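Local coordinates for protein RV1873 (Mycobacterium tuberculosis, PDB 2JEK) that is of unknown function but belongs to the DUF1810 family and folds into an all-helical, right-handed superhelix, at residues Phe8-Phe13 with Glu63-Tyr68; Phe13-Gln17 with His71-Arg77. Residues are numbered along the deposited sequence.

Contact 1 (Phe8-Phe13 with Glu63-Tyr68); sequences FDLKRF and EEAQAY
Arg12 and Glu64 form a salt bridge. Glu64 OE2 accepts from Arg12 NH2 at 2.8 Å and from Arg12 NH1 at 3.1 Å. Arg12 NH1 also donates to Asp9 O (2.9 Å). Arg12 (chi1 p, chi2 and chi3 t) carries its guanidinium to Glu64 (chi1 and chi2 t). A water donates to Glu64 OE1 (2.9 Å), which Ser60 also binds, and to Phe8 O (2.8 Å). Arg12 NE and NH2 also donate to Arg56 O and Gly58 O. Residues 63-68 are helix. Residues 8-13 are the lead into helix 11-17 and its first turn; Asp9, in the lead, has positive phi (56/44). This lead and turn pack on helix 62-70 in an all-helical DUF1810 protein, the salt bridge joining buried Glu64 to partly exposed Arg12 beside an apolar patch. Phe8 CA is 6.2 Å from Glu64 CA, Leu10 CA 6.8 Å from Tyr68 CA. Phe8 and Phe13 are chi1 m. Glu64 CA makes a CH-pi contact 3.8 Å from the Phe8 ring centroid. Phe8 CD2 touches Ala67 CB at 3.5 Å, and Leu10 CD1 lies 3.5 Å from Ala67 O. The Tyr68 edge meets the Phe13 face in a T-shaped pair, centroids 5.0 Å apart, planes at 80°.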
ATOM      1  N   PHE A   8      -4.442 -13.630 -10.895  1.00 14.29           N
ATOM      2  CA  PHE A   8      -3.397 -13.131  -9.994  1.00 13.04           C
ATOM      3  C   PHE A   8      -3.562 -13.578  -8.538  1.00 12.04           C
ATOM      4  O   PHE A   8      -2.785 -13.164  -7.680  1.00 11.97           O
ATOM      5  CB  PHE A   8      -3.323 -11.605 -10.048  1.00 12.95           C
ATOM      6  CG  PHE A   8      -2.871 -11.062 -11.375  1.00 11.93           C
ATOM      7  CD1 PHE A   8      -1.540 -11.148 -11.765  1.00 13.31           C
ATOM      8  CD2 PHE A   8      -3.783 -10.455 -12.228  1.00 14.96           C
ATOM      9  CE1 PHE A   8      -1.123 -10.623 -12.984  1.00 14.80           C
ATOM     10  CE2 PHE A   8      -3.378  -9.939 -13.462  1.00 15.72           C
ATOM     11  CZ  PHE A   8      -2.046 -10.024 -13.834  1.00 14.20           C
ATOM     12  N   ASP A   9      -4.556 -14.417  -8.257  1.00 12.04           N
ATOM     13  CA  ASP A   9      -4.816 -14.856  -6.877  1.00 12.06           C
ATOM     14  C   ASP A   9      -5.031 -13.648  -5.941  1.00 11.07           C
ATOM     15  O   ASP A   9      -4.504 -13.593  -4.816  1.00 10.52           O
ATOM     16  CB  ASP A   9      -3.690 -15.780  -6.380  1.00 12.69           C
ATOM     17  CG  ASP A   9      -4.000 -16.437  -5.041  1.00 14.16           C
ATOM     18  OD1 ASP A   9      -5.193 -16.605  -4.716  1.00 16.82           O
ATOM     19  OD2 ASP A   9      -3.040 -16.776  -4.320  1.00 16.94           O
ATOM     20  N   LEU A  10      -5.810 -12.682  -6.411  1.00 11.20           N
ATOM     21  CA  LEU A  10      -6.138 -11.505  -5.602  1.00 10.86           C
ATOM     22  C   LEU A  10      -6.966 -11.904  -4.394  1.00 11.39           C
ATOM     23  O   LEU A  10      -7.005 -11.186  -3.392  1.00 11.68           O
ATOM     24  CB  LEU A  10      -6.872 -10.432  -6.412  1.00 10.84           C
ATOM     25  CG  LEU A  10      -6.059  -9.825  -7.559  1.00 12.74           C
ATOM     26  CD1 LEU A  10      -6.944  -8.859  -8.334  1.00 11.81           C
ATOM     27  CD2 LEU A  10      -4.777  -9.133  -7.075  1.00 14.11           C
ATOM     28  N   LYS A  11      -7.626 -13.059  -4.472  1.00 11.58           N
ATOM     29  CA  LYS A  11      -8.384 -13.530  -3.323  1.00 13.05           C
ATOM     30  C   LYS A  11      -7.522 -13.635  -2.056  1.00 11.14           C
ATOM     31  O   LYS A  11      -8.040 -13.478  -0.948  1.00 11.03           O
ATOM     32  CB  LYS A  11      -9.131 -14.832  -3.634  1.00 13.78           C
ATOM     33  CG  LYS A  11      -8.266 -16.077  -3.737  1.00 16.51           C
ATOM     34  CD  LYS A  11      -9.115 -17.330  -3.914  1.00 18.35           C
ATOM     35  CE  LYS A  11      -8.262 -18.548  -4.212  1.00 23.50           C
ATOM     36  NZ  LYS A  11      -7.410 -18.978  -3.076  1.00 32.92           N
ATOM     37  N   ARG A  12      -6.213 -13.868  -2.207  1.00  9.50           N
ATOM     38  CA  ARG A  12      -5.336 -13.949  -1.047  1.00  9.01           C
ATOM     39  C   ARG A  12      -5.413 -12.662  -0.216  1.00  8.99           C
ATOM     40  O   ARG A  12      -5.378 -12.711   1.016  1.00  9.36           O
ATOM     41  CB  ARG A  12      -3.890 -14.289  -1.449  1.00  9.35           C
ATOM     42  CG  ARG A  12      -3.016 -13.158  -2.021  1.00  8.44           C
ATOM     43  CD  ARG A  12      -1.726 -13.777  -2.553  1.00 10.15           C
ATOM     44  NE  ARG A  12      -0.735 -12.819  -3.048  1.00  9.26           N
ATOM     45  CZ  ARG A  12      -0.801 -12.208  -4.234  1.00  9.80           C
ATOM     46  NH1 ARG A  12      -1.838 -12.401  -5.031  1.00  9.12           N
ATOM     47  NH2 ARG A  12       0.157 -11.365  -4.615  1.00  9.71           N
ATOM     48  N   PHE A  13      -5.561 -11.523  -0.890  1.00  9.16           N
ATOM     49  CA  PHE A  13      -5.663 -10.253  -0.176  1.00  8.36           C
ATOM     50  C   PHE A  13      -7.031 -10.105   0.480  1.00  7.92           C
ATOM     51  O   PHE A  13      -7.132  -9.653   1.617  1.00  8.15           O
ATOM     52  CB  PHE A  13      -5.390  -9.067  -1.098  1.00  7.34           C
ATOM     53  CG  PHE A  13      -3.986  -9.014  -1.636  1.00  6.50           C
ATOM     54  CD1 PHE A  13      -2.937  -8.571  -0.836  1.00  6.01           C
ATOM     55  CD2 PHE A  13      -3.728  -9.362  -2.956  1.00  7.91           C
ATOM     56  CE1 PHE A  13      -1.650  -8.516  -1.344  1.00  5.95           C
ATOM     57  CE2 PHE A  13      -2.445  -9.307  -3.483  1.00  7.75           C
ATOM     58  CZ  PHE A  13      -1.408  -8.864  -2.671  1.00  6.16           C
ATOM     59  N   GLU A  63       1.157  -5.319 -13.831  1.00 12.02           N
ATOM     60  CA  GLU A  63      -0.131  -5.850 -14.297  1.00 12.12           C
ATOM     61  C   GLU A  63      -0.959  -6.365 -13.115  1.00 10.67           C
ATOM     62  O   GLU A  63      -2.175  -6.152 -13.064  1.00 10.65           O
ATOM     63  CB  GLU A  63       0.058  -6.955 -15.345  1.00 13.36           C
ATOM     64  CG  GLU A  63       0.547  -6.474 -16.719  1.00 16.79           C
ATOM     65  CD  GLU A  63       2.045  -6.130 -16.777  1.00 23.74           C
ATOM     66  OE1 GLU A  63       2.825  -6.478 -15.856  1.00 17.20           O
ATOM     67  OE2 GLU A  63       2.450  -5.501 -17.779  1.00 30.28           O
ATOM     68  N   GLU A  64      -0.302  -7.011 -12.145  1.00  9.68           N
ATOM     69  CA  GLU A  64      -1.031  -7.427 -10.947  1.00  9.38           C
ATOM     70  C   GLU A  64      -1.522  -6.210 -10.140  1.00  9.10           C
ATOM     71  O   GLU A  64      -2.642  -6.208  -9.640  1.00  8.92           O
ATOM     72  CB  GLU A  64      -0.213  -8.380 -10.074  1.00  9.43           C
ATOM     73  CG  GLU A  64      -0.982  -8.782  -8.819  1.00 10.18           C
ATOM     74  CD  GLU A  64      -0.323  -9.850  -7.975  1.00 11.21           C
ATOM     75  OE1 GLU A  64       0.754 -10.382  -8.330  1.00 11.61           O
ATOM     76  OE2 GLU A  64      -0.906 -10.176  -6.919  1.00 11.86           O
ATOM     77  N   ALA A  65      -0.688  -5.175 -10.039  1.00  8.81           N
ATOM     78  CA  ALA A  65      -1.107  -3.948  -9.343  1.00  8.83           C
ATOM     79  C   ALA A  65      -2.332  -3.345 -10.012  1.00  9.32           C
ATOM     80  O   ALA A  65      -3.258  -2.866  -9.350  1.00  9.06           O
ATOM     81  CB  ALA A  65       0.039  -2.933  -9.283  1.00  9.32           C
ATOM     82  N   GLN A  66      -2.343  -3.387 -11.343  1.00 10.01           N
ATOM     83  CA  GLN A  66      -3.485  -2.853 -12.094  1.00 10.21           C
ATOM     84  C   GLN A  66      -4.748  -3.676 -11.854  1.00  9.00           C
ATOM     85  O   GLN A  66      -5.833  -3.124 -11.652  1.00 10.47           O
ATOM     86  CB  GLN A  66      -3.149  -2.771 -13.578  1.00 10.37           C
ATOM     87  CG  GLN A  66      -2.082  -1.724 -13.840  1.00 10.43           C
ATOM     88  CD  GLN A  66      -1.647  -1.621 -15.278  1.00 11.73           C
ATOM     89  OE1 GLN A  66      -1.756  -2.577 -16.051  1.00 14.93           O
ATOM     90  NE2 GLN A  66      -1.131  -0.443 -15.648  1.00 12.35           N
ATOM     91  N   ALA A  67      -4.588  -4.994 -11.837  1.00  9.28           N
ATOM     92  CA  ALA A  67      -5.709  -5.886 -11.499  1.00 10.44           C
ATOM     93  C   ALA A  67      -6.223  -5.644 -10.075  1.00 10.54           C
ATOM     94  O   ALA A  67      -7.424  -5.695  -9.808  1.00 10.83           O
ATOM     95  CB  ALA A  67      -5.308  -7.329 -11.688  1.00 11.01           C
ATOM     96  N   TYR A  68      -5.296  -5.371  -9.163  1.00  9.69           N
ATOM     97  CA  TYR A  68      -5.636  -5.098  -7.771  1.00  9.10           C
ATOM     98  C   TYR A  68      -6.535  -3.860  -7.683  1.00  9.33           C
ATOM     99  O   TYR A  68      -7.575  -3.860  -7.009  1.00 10.31           O
ATOM    100  CB  TYR A  68      -4.332  -4.912  -6.987  1.00  8.06           C
ATOM    101  CG  TYR A  68      -4.478  -4.813  -5.482  1.00  7.08           C
ATOM    102  CD1 TYR A  68      -4.107  -5.881  -4.654  1.00  6.21           C
ATOM    103  CD2 TYR A  68      -4.982  -3.655  -4.889  1.00  7.81           C
ATOM    104  CE1 TYR A  68      -4.229  -5.785  -3.282  1.00  6.70           C
ATOM    105  CE2 TYR A  68      -5.114  -3.562  -3.511  1.00  7.80           C
ATOM    106  CZ  TYR A  68      -4.749  -4.635  -2.724  1.00  5.71           C
ATOM    107  OH  TYR A  68      -4.859  -4.587  -1.353  1.00  7.34           O
TER
HETATM  108  O   HOH W   1      -0.058 -13.164  -8.145  1.00 20.81           O

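Contact 2 (Phe13-Gln17 with His71-Arg77); sequences FVYAQ and HDLLGPR
Leu74, Val14 and Gln17 carry most of this contact. Residues 13-17 are helical, and residues 71-77 turn from a loop into helix 74-87. The nearest CA atoms are those of Val14 and Leu74, 7.0 Å apart. Leu74 (chi1 m, chi2 t) extends its side chain to the other helix. Its CD2 lies 3.8 Å from Phe13 CB, 3.9 Å from Val14 CG2 and 3.6 Å from Gln17 OE1. Val14 (chi1 t) spreads its two methyls over the turn. Val14 CG1 meets Leu73 CD2 at 3.9 Å, and Val14 CG2 meets His71 CE1 at 3.8 Å. Gln17 (chi1 m, chi2 t) supplies the polar link. Its OE1 accepts from Arg77 NH1 at 2.9 Å. A water accepts from Gln17 NE2 (3.0 Å) and donates to Leu74 O (2.8 Å). Gln17 NE2 also bonds to Phe40 O. The turn itself is held by a helix-capping bond: His71 ND1 accepts from Leu73 N and Leu74 N, both at 3.1 Å. Arg77 makes a cation-pi contact with Tyr21. The contact thus packs helix 11-17 against the start of helix 74-87, with Tyr68 of helix 62-70 touching both Leu74 and Gln17, and Phe40 of helix 38-41 touching Phe13.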
ATOM      1  N   PHE A  13      -5.561 -11.523  -0.890  1.00  9.16           N
ATOM      2  CA  PHE A  13      -5.663 -10.253  -0.176  1.00  8.36           C
ATOM      3  C   PHE A  13      -7.031 -10.105   0.480  1.00  7.92           C
ATOM      4  O   PHE A  13      -7.132  -9.653   1.617  1.00  8.15           O
ATOM      5  CB  PHE A  13      -5.390  -9.067  -1.098  1.00  7.34           C
ATOM      6  CG  PHE A  13      -3.986  -9.014  -1.636  1.00  6.50           C
ATOM      7  CD1 PHE A  13      -2.937  -8.571  -0.836  1.00  6.01           C
ATOM      8  CD2 PHE A  13      -3.728  -9.362  -2.956  1.00  7.91           C
ATOM      9  CE1 PHE A  13      -1.650  -8.516  -1.344  1.00  5.95           C
ATOM     10  CE2 PHE A  13      -2.445  -9.307  -3.483  1.00  7.75           C
ATOM     11  CZ  PHE A  13      -1.408  -8.864  -2.671  1.00  6.16           C
ATOM     12  N   VAL A  14      -8.083 -10.507  -0.231  1.00  7.93           N
ATOM     13  CA  VAL A  14      -9.429 -10.411   0.321  1.00  8.15           C
ATOM     14  C   VAL A  14      -9.529 -11.208   1.625  1.00  7.97           C
ATOM     15  O   VAL A  14     -10.044 -10.706   2.610  1.00  8.73           O
ATOM     16  CB  VAL A  14     -10.505 -10.896  -0.689  1.00  9.16           C
ATOM     17  CG1 VAL A  14     -11.890 -10.940  -0.041  1.00 10.11           C
ATOM     18  CG2 VAL A  14     -10.520 -10.008  -1.936  1.00  9.15           C
ATOM     19  N   TYR A  15      -9.013 -12.433   1.623  1.00  8.12           N
ATOM     20  CA  TYR A  15      -9.130 -13.289   2.790  1.00  8.60           C
ATOM     21  C   TYR A  15      -8.208 -12.880   3.933  1.00  8.01           C
ATOM     22  O   TYR A  15      -8.557 -13.071   5.087  1.00  8.80           O
ATOM     23  CB  TYR A  15      -8.914 -14.766   2.418  1.00  9.73           C
ATOM     24  CG  TYR A  15      -9.823 -15.291   1.319  1.00 12.14           C
ATOM     25  CD1 TYR A  15     -11.157 -14.924   1.259  1.00 13.91           C
ATOM     26  CD2 TYR A  15      -9.337 -16.166   0.360  1.00 14.99           C
ATOM     27  CE1 TYR A  15     -11.994 -15.403   0.248  1.00 14.80           C
ATOM     28  CE2 TYR A  15     -10.163 -16.671  -0.642  1.00 15.28           C
ATOM     29  CZ  TYR A  15     -11.485 -16.285  -0.683  1.00 13.69           C
ATOM     30  OH  TYR A  15     -12.314 -16.758  -1.668  1.00 17.73           O
ATOM     31  N   ALA A  16      -7.028 -12.346   3.612  1.00  7.73           N
ATOM     32  CA  ALA A  16      -6.125 -11.815   4.647  1.00  7.82           C
ATOM     33  C   ALA A  16      -6.739 -10.587   5.311  1.00  7.90           C
ATOM     34  O   ALA A  16      -6.632 -10.398   6.523  1.00  8.61           O
ATOM     35  CB  ALA A  16      -4.759 -11.465   4.053  1.00  8.23           C
ATOM     36  N   GLN A  17      -7.386  -9.754   4.508  1.00  7.56           N
ATOM     37  CA  GLN A  17      -8.014  -8.552   5.037  1.00  7.44           C
ATOM     38  C   GLN A  17      -9.236  -8.834   5.906  1.00  9.17           C
ATOM     39  O   GLN A  17      -9.511  -8.093   6.845  1.00  8.86           O
ATOM     40  CB  GLN A  17      -8.406  -7.595   3.908  1.00  7.93           C
ATOM     41  CG  GLN A  17      -7.228  -6.902   3.222  1.00  7.33           C
ATOM     42  CD  GLN A  17      -7.687  -5.973   2.110  1.00  8.71           C
ATOM     43  OE1 GLN A  17      -8.879  -5.814   1.882  1.00  9.52           O
ATOM     44  NE2 GLN A  17      -6.738  -5.377   1.401  1.00  8.15           N
ATOM     45  N   HIS A  71     -10.083  -4.453  -8.905  1.00 11.69           N
ATOM     46  CA  HIS A  71     -10.888  -5.319  -8.044  1.00 11.49           C
ATOM     47  C   HIS A  71     -11.850  -4.457  -7.238  1.00 12.12           C
ATOM     48  O   HIS A  71     -11.435  -3.499  -6.587  1.00 11.97           O
ATOM     49  CB  HIS A  71      -9.976  -6.127  -7.117  1.00 10.86           C
ATOM     50  CG  HIS A  71     -10.676  -7.229  -6.386  1.00 10.50           C
ATOM     51  ND1 HIS A  71     -11.503  -6.998  -5.311  1.00 12.23           N
ATOM     52  CD2 HIS A  71     -10.660  -8.570  -6.571  1.00 12.66           C
ATOM     53  CE1 HIS A  71     -11.980  -8.150  -4.871  1.00 12.27           C
ATOM     54  NE2 HIS A  71     -11.483  -9.120  -5.617  1.00 13.32           N
ATOM     55  N   ASP A  72     -13.146  -4.780  -7.287  1.00 11.73           N
ATOM     56  CA  ASP A  72     -14.161  -3.872  -6.742  1.00 11.65           C
ATOM     57  C   ASP A  72     -14.239  -3.854  -5.202  1.00 10.36           C
ATOM     58  O   ASP A  72     -14.984  -3.058  -4.610  1.00 11.44           O
ATOM     59  CB  ASP A  72     -15.537  -4.168  -7.359  1.00 12.11           C
ATOM     60  CG  ASP A  72     -16.525  -3.015  -7.189  1.00 16.56           C
ATOM     61  OD1 ASP A  72     -16.111  -1.837  -7.252  1.00 20.43           O
ATOM     62  OD2 ASP A  72     -17.727  -3.292  -6.972  1.00 18.53           O
ATOM     63  N   LEU A  73     -13.463  -4.727  -4.553  1.00  9.70           N
ATOM     64  CA  LEU A  73     -13.274  -4.648  -3.110  1.00 10.19           C
ATOM     65  C   LEU A  73     -11.898  -4.046  -2.780  1.00  9.33           C
ATOM     66  O   LEU A  73     -11.812  -3.068  -2.042  1.00  9.48           O
ATOM     67  CB  LEU A  73     -13.448  -6.016  -2.431  1.00 10.90           C
ATOM     68  CG  LEU A  73     -13.522  -5.926  -0.901  1.00 13.14           C
ATOM     69  CD1 LEU A  73     -14.874  -5.369  -0.455  1.00 15.36           C
ATOM     70  CD2 LEU A  73     -13.247  -7.274  -0.252  1.00 16.34           C
ATOM     71  N   LEU A  74     -10.850  -4.620  -3.361  1.00  9.02           N
ATOM     72  CA  LEU A  74      -9.474  -4.236  -3.006  1.00  8.75           C
ATOM     73  C   LEU A  74      -9.079  -2.834  -3.461  1.00  8.61           C
ATOM     74  O   LEU A  74      -8.392  -2.118  -2.738  1.00  8.74           O
ATOM     75  CB  LEU A  74      -8.476  -5.252  -3.555  1.00  8.38           C
ATOM     76  CG  LEU A  74      -8.616  -6.688  -3.040  1.00  7.84           C
ATOM     77  CD1 LEU A  74      -7.722  -7.629  -3.816  1.00  8.78           C
ATOM     78  CD2 LEU A  74      -8.334  -6.767  -1.557  1.00  9.25           C
ATOM     79  N   GLY A  75      -9.480  -2.453  -4.672  1.00  8.54           N
ATOM     80  CA  GLY A  75      -9.189  -1.110  -5.183  1.00  8.83           C
ATOM     81  C   GLY A  75      -9.826  -0.041  -4.312  1.00  8.63           C
ATOM     82  O   GLY A  75      -9.127   0.833  -3.796  1.00  7.83           O
ATOM     83  N   PRO A  76     -11.161  -0.082  -4.142  1.00  8.07           N
ATOM     84  CA  PRO A  76     -11.779   0.907  -3.252  1.00  8.13           C
ATOM     85  C   PRO A  76     -11.188   0.924  -1.843  1.00  8.12           C
ATOM     86  O   PRO A  76     -11.044   1.997  -1.250  1.00  8.77           O
ATOM     87  CB  PRO A  76     -13.256   0.497  -3.236  1.00  8.81           C
ATOM     88  CG  PRO A  76     -13.443  -0.101  -4.592  1.00  9.20           C
ATOM     89  CD  PRO A  76     -12.183  -0.910  -4.811  1.00  9.04           C
ATOM     90  N   ARG A  77     -10.855  -0.248  -1.304  1.00  7.63           N
ATOM     91  CA  ARG A  77     -10.260  -0.298   0.034  1.00  6.98           C
ATOM     92  C   ARG A  77      -8.898   0.403   0.068  1.00  6.94           C
ATOM     93  O   ARG A  77      -8.582   1.108   1.023  1.00  7.72           O
ATOM     94  CB  ARG A  77     -10.137  -1.738   0.535  1.00  7.67           C
ATOM     95  CG  ARG A  77     -11.427  -2.299   1.069  1.00  7.62           C
ATOM     96  CD  ARG A  77     -11.199  -3.669   1.651  1.00  9.11           C
ATOM     97  NE  ARG A  77     -12.439  -4.180   2.218  1.00 11.28           N
ATOM     98  CZ  ARG A  77     -12.561  -5.366   2.798  1.00 12.18           C
ATOM     99  NH1 ARG A  77     -11.523  -6.186   2.881  1.00 11.15           N
ATOM    100  NH2 ARG A  77     -13.733  -5.724   3.297  1.00 12.20           N
TER
HETATM  101  O   HOH W   2      -6.887  -3.075  -0.524  1.00  7.53           O

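From the N terminus, the chain enters helix 11-17, which serves both contacts. Its lead-in and first turn belong to contact 1, and its later residues to contact 2, with Phe13 shared. The chain then runs through helices 21-29, 38-41 and 52-56 before returning. Helix 62-70 closes the first long loop at contact 1. The start of helix 74-87, next in the chain, closes the second at contact 2. The two closures cross, because their segments alternate along the sequence. Their centres lie 9 Å apart, and Leu10 O approaches Leu74 CD1 to 3.7 Å. Together they tie the N-terminal helix to two consecutive helices and the turn between them.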